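Local coordinates for uncharacterized protein (PDB 6I86) that is of unknown function but is encoded in the crocagin biosynthetic gene cluster and therefore probably takes part in making this ribosomal peptide natural product, at residues 86-91 / 117-122. Residues are numbered along the deposited sequence; the frame is centred on the assembly and turned at random.
Sequences VSIVLP and YRVLRE
Val-119 CG2 touches Ile-88 CG2 at 3.6 Å, while CB and CG1 of Val-119 lie against Val-86 CG2, so one valine bridges two residues of the facing strand. Val-119 CG2, the methyl facing the isoleucine, stands beside the backbone N and anti to the carbonyl carbon; CG1 is anti to the backbone N (chi1 174°). The Ile-88 branch that does the touching is likewise CG2; its CG1 arm, anti to the backbone N (chi1 -162°), leads away from strand 117-122. Val-52 of strand 51-55, in the second sheet, packs on all three side chains. Strands 82-90 and 115-123 are antiparallel neighbours in a mixed five-stranded sheet, 82-90 being one of its two edge strands within the chain. Two hydrogen-bonded pairs, Val-86 with Val-119 and Ile-88 with Tyr-117, flank the non-hydrogen-bonded pair Ser-87 and Arg-118. Val-86 N reaches Val-119 O at 2.7 Å, whereas the return bond from Val-119 N meets Val-86 O from above the carbonyl plane, 49° out of it. Between the two pairs, Ser-87 CA makes a CH...O contact with Tyr-117 O at 3.2 Å. Farther along, the Leu-90 side chain crosses that of Tyr-117 at about a right angle, its CD1 3.9 Å from ring atom CD2, and the phenol OH is hydrogen-bonded to Pro-113 O.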
ATOM      1  N   VAL A  86      -2.337 -10.824  -4.026  1.00 21.73           N
ATOM      2  CA  VAL A  86      -3.193 -10.962  -2.854  1.00 29.25           C
ATOM      3  C   VAL A  86      -4.555 -10.367  -3.179  1.00 26.94           C
ATOM      4  O   VAL A  86      -4.952 -10.304  -4.347  1.00 27.01           O
ATOM      5  CB  VAL A  86      -2.573 -10.293  -1.613  1.00 26.69           C
ATOM      6  CG1 VAL A  86      -1.357 -11.076  -1.143  1.00 28.09           C
ATOM      7  CG2 VAL A  86      -2.200  -8.848  -1.913  1.00 21.49           C
ATOM      8  N   SER A  87      -5.277  -9.930  -2.155  1.00 23.40           N
ATOM      9  CA  SER A  87      -6.607  -9.374  -2.353  1.00 20.87           C
ATOM     10  C   SER A  87      -6.912  -8.423  -1.206  1.00 28.59           C
ATOM     11  O   SER A  87      -6.227  -8.411  -0.181  1.00 22.73           O
ATOM     12  CB  SER A  87      -7.665 -10.478  -2.448  1.00 20.82           C
ATOM     13  OG  SER A  87      -7.697 -11.253  -1.264  1.00 25.41           O
ATOM     14  N   ILE A  88      -7.954  -7.620  -1.394  1.00 22.27           N
ATOM     15  CA  ILE A  88      -8.401  -6.696  -0.359  1.00 27.18           C
ATOM     16  C   ILE A  88      -9.901  -6.488  -0.508  1.00 30.65           C
ATOM     17  O   ILE A  88     -10.433  -6.444  -1.622  1.00 27.43           O
ATOM     18  CB  ILE A  88      -7.631  -5.357  -0.414  1.00 24.68           C
ATOM     19  CG1 ILE A  88      -7.788  -4.607   0.909  1.00 20.67           C
ATOM     20  CG2 ILE A  88      -8.103  -4.489  -1.579  1.00 22.39           C
ATOM     21  CD1 ILE A  88      -6.940  -3.365   1.008  1.00 21.74           C
ATOM     22  N   VAL A  89     -10.581  -6.388   0.632  1.00 26.04           N
ATOM     23  CA  VAL A  89     -11.997  -6.049   0.691  1.00 26.20           C
ATOM     24  C   VAL A  89     -12.113  -4.598   1.132  1.00 28.28           C
ATOM     25  O   VAL A  89     -11.516  -4.198   2.140  1.00 27.83           O
ATOM     26  CB  VAL A  89     -12.758  -6.978   1.652  1.00 28.03           C
ATOM     27  CG1 VAL A  89     -14.228  -6.586   1.721  1.00 29.89           C
ATOM     28  CG2 VAL A  89     -12.611  -8.425   1.217  1.00 35.17           C
ATOM     29  N   LEU A  90     -12.877  -3.808   0.379  1.00 22.20           N
ATOM     30  CA  LEU A  90     -13.045  -2.379   0.641  1.00 21.39           C
ATOM     31  C   LEU A  90     -14.531  -2.085   0.792  1.00 29.42           C
ATOM     32  O   LEU A  90     -15.211  -1.749  -0.192  1.00 28.88           O
ATOM     33  CB  LEU A  90     -12.423  -1.545  -0.476  1.00 20.40           C
ATOM     34  CG  LEU A  90     -10.915  -1.722  -0.671  1.00 25.18           C
ATOM     35  CD1 LEU A  90     -10.452  -1.041  -1.950  1.00 23.64           C
ATOM     36  CD2 LEU A  90     -10.142  -1.193   0.529  1.00 23.54           C
ATOM     37  N   PRO A  91     -15.076  -2.194   2.005  1.00 31.15           N
ATOM     38  CA  PRO A  91     -16.527  -2.005   2.178  1.00 31.63           C
ATOM     39  C   PRO A  91     -17.017  -0.612   1.821  1.00 32.82           C
ATOM     40  O   PRO A  91     -18.173  -0.465   1.404  1.00 34.41           O
ATOM     41  CB  PRO A  91     -16.741  -2.315   3.667  1.00 33.42           C
ATOM     42  CG  PRO A  91     -15.560  -3.152   4.057  1.00 30.63           C
ATOM     43  CD  PRO A  91     -14.418  -2.645   3.242  1.00 25.75           C
ATOM     44  N   TYR A 117     -11.329  -6.870  -4.308  1.00 21.62           N
ATOM     45  CA  TYR A 117     -10.377  -6.646  -5.384  1.00 21.48           C
ATOM     46  C   TYR A 117      -9.221  -7.624  -5.280  1.00 25.10           C
ATOM     47  O   TYR A 117      -8.726  -7.896  -4.183  1.00 23.53           O
ATOM     48  CB  TYR A 117      -9.817  -5.220  -5.345  1.00 19.00           C
ATOM     49  CG  TYR A 117     -10.829  -4.168  -5.698  1.00 23.45           C
ATOM     50  CD1 TYR A 117     -11.013  -3.773  -7.014  1.00 24.10           C
ATOM     51  CD2 TYR A 117     -11.612  -3.579  -4.718  1.00 22.26           C
ATOM     52  CE1 TYR A 117     -11.949  -2.811  -7.343  1.00 26.90           C
ATOM     53  CE2 TYR A 117     -12.549  -2.616  -5.035  1.00 22.77           C
ATOM     54  CZ  TYR A 117     -12.714  -2.236  -6.349  1.00 24.91           C
ATOM     55  OH  TYR A 117     -13.648  -1.277  -6.671  1.00 28.92           O
ATOM     56  N   ARG A 118      -8.796  -8.148  -6.425  1.00 21.29           N
ATOM     57  CA  ARG A 118      -7.478  -8.753  -6.502  1.00 23.56           C
ATOM     58  C   ARG A 118      -6.425  -7.653  -6.449  1.00 23.86           C
ATOM     59  O   ARG A 118      -6.626  -6.546  -6.955  1.00 22.61           O
ATOM     60  CB  ARG A 118      -7.335  -9.589  -7.774  1.00 27.52           C
ATOM     61  CG  ARG A 118      -6.885 -11.014  -7.500  1.00 52.66           C
ATOM     62  CD  ARG A 118      -6.977 -11.912  -8.725  1.00 63.51           C
ATOM     63  NE  ARG A 118      -8.350 -12.290  -9.053  1.00 77.55           N
ATOM     64  CZ  ARG A 118      -9.032 -13.239  -8.418  1.00 85.14           C
ATOM     65  NH1 ARG A 118     -10.274 -13.529  -8.785  1.00 86.65           N
ATOM     66  NH2 ARG A 118      -8.478 -13.889  -7.403  1.00 85.56           N
ATOM     67  N   VAL A 119      -5.307  -7.950  -5.797  1.00 20.82           N
ATOM     68  CA  VAL A 119      -4.277  -6.954  -5.534  1.00 26.51           C
ATOM     69  C   VAL A 119      -2.935  -7.533  -5.943  1.00 30.95           C
ATOM     70  O   VAL A 119      -2.557  -8.618  -5.485  1.00 28.55           O
ATOM     71  CB  VAL A 119      -4.247  -6.528  -4.056  1.00 23.66           C
ATOM     72  CG1 VAL A 119      -3.058  -5.608  -3.795  1.00 22.27           C
ATOM     73  CG2 VAL A 119      -5.542  -5.841  -3.682  1.00 22.44           C
ATOM     74  N   LEU A 120      -2.218  -6.816  -6.798  1.00 24.12           N
ATOM     75  CA  LEU A 120      -0.852  -7.167  -7.150  1.00 24.34           C
ATOM     76  C   LEU A 120       0.087  -6.203  -6.443  1.00 21.05           C
ATOM     77  O   LEU A 120       0.027  -4.990  -6.671  1.00 22.60           O
ATOM     78  CB  LEU A 120      -0.637  -7.117  -8.662  1.00 20.73           C
ATOM     79  CG  LEU A 120       0.755  -7.551  -9.123  1.00 19.55           C
ATOM     80  CD1 LEU A 120       0.940  -9.043  -8.871  1.00 23.33           C
ATOM     81  CD2 LEU A 120       0.957  -7.227 -10.599  1.00 22.54           C
ATOM     82  N   ARG A 121       0.940  -6.740  -5.578  1.00 19.82           N
ATOM     83  CA  ARG A 121       2.019  -5.974  -4.972  1.00 19.69           C
ATOM     84  C   ARG A 121       3.290  -6.214  -5.771  1.00 18.45           C
ATOM     85  O   ARG A 121       3.822  -7.329  -5.773  1.00 23.24           O
ATOM     86  CB  ARG A 121       2.243  -6.361  -3.512  1.00 20.55           C
ATOM     87  CG  ARG A 121       3.519  -5.754  -2.937  1.00 37.01           C
ATOM     88  CD  ARG A 121       3.811  -6.250  -1.533  1.00 39.60           C
ATOM     89  NE  ARG A 121       4.569  -7.496  -1.515  1.00 44.76           N
ATOM     90  CZ  ARG A 121       5.891  -7.551  -1.386  1.00 47.29           C
ATOM     91  NH1 ARG A 121       6.590  -6.428  -1.273  1.00 32.29           N
ATOM     92  NH2 ARG A 121       6.515  -8.721  -1.369  1.00 46.60           N
ATOM     93  N   GLU A 122       3.768  -5.176  -6.446  1.00 20.70           N
ATOM     94  CA  GLU A 122       5.053  -5.196  -7.128  1.00 17.92           C
ATOM     95  C   GLU A 122       6.003  -4.274  -6.379  1.00 25.09           C
ATOM     96  O   GLU A 122       5.653  -3.126  -6.088  1.00 22.97           O
ATOM     97  CB  GLU A 122       4.916  -4.747  -8.581  1.00 21.67           C
ATOM     98  CG  GLU A 122       4.056  -5.664  -9.422  1.00 21.10           C
ATOM     99  CD  GLU A 122       3.879  -5.165 -10.839  1.00 23.25           C
ATOM    100  OE1 GLU A 122       4.468  -5.768 -11.759  1.00 23.50           O
ATOM    101  OE2 GLU A 122       3.150  -4.167 -11.031  1.00 21.42           O
TER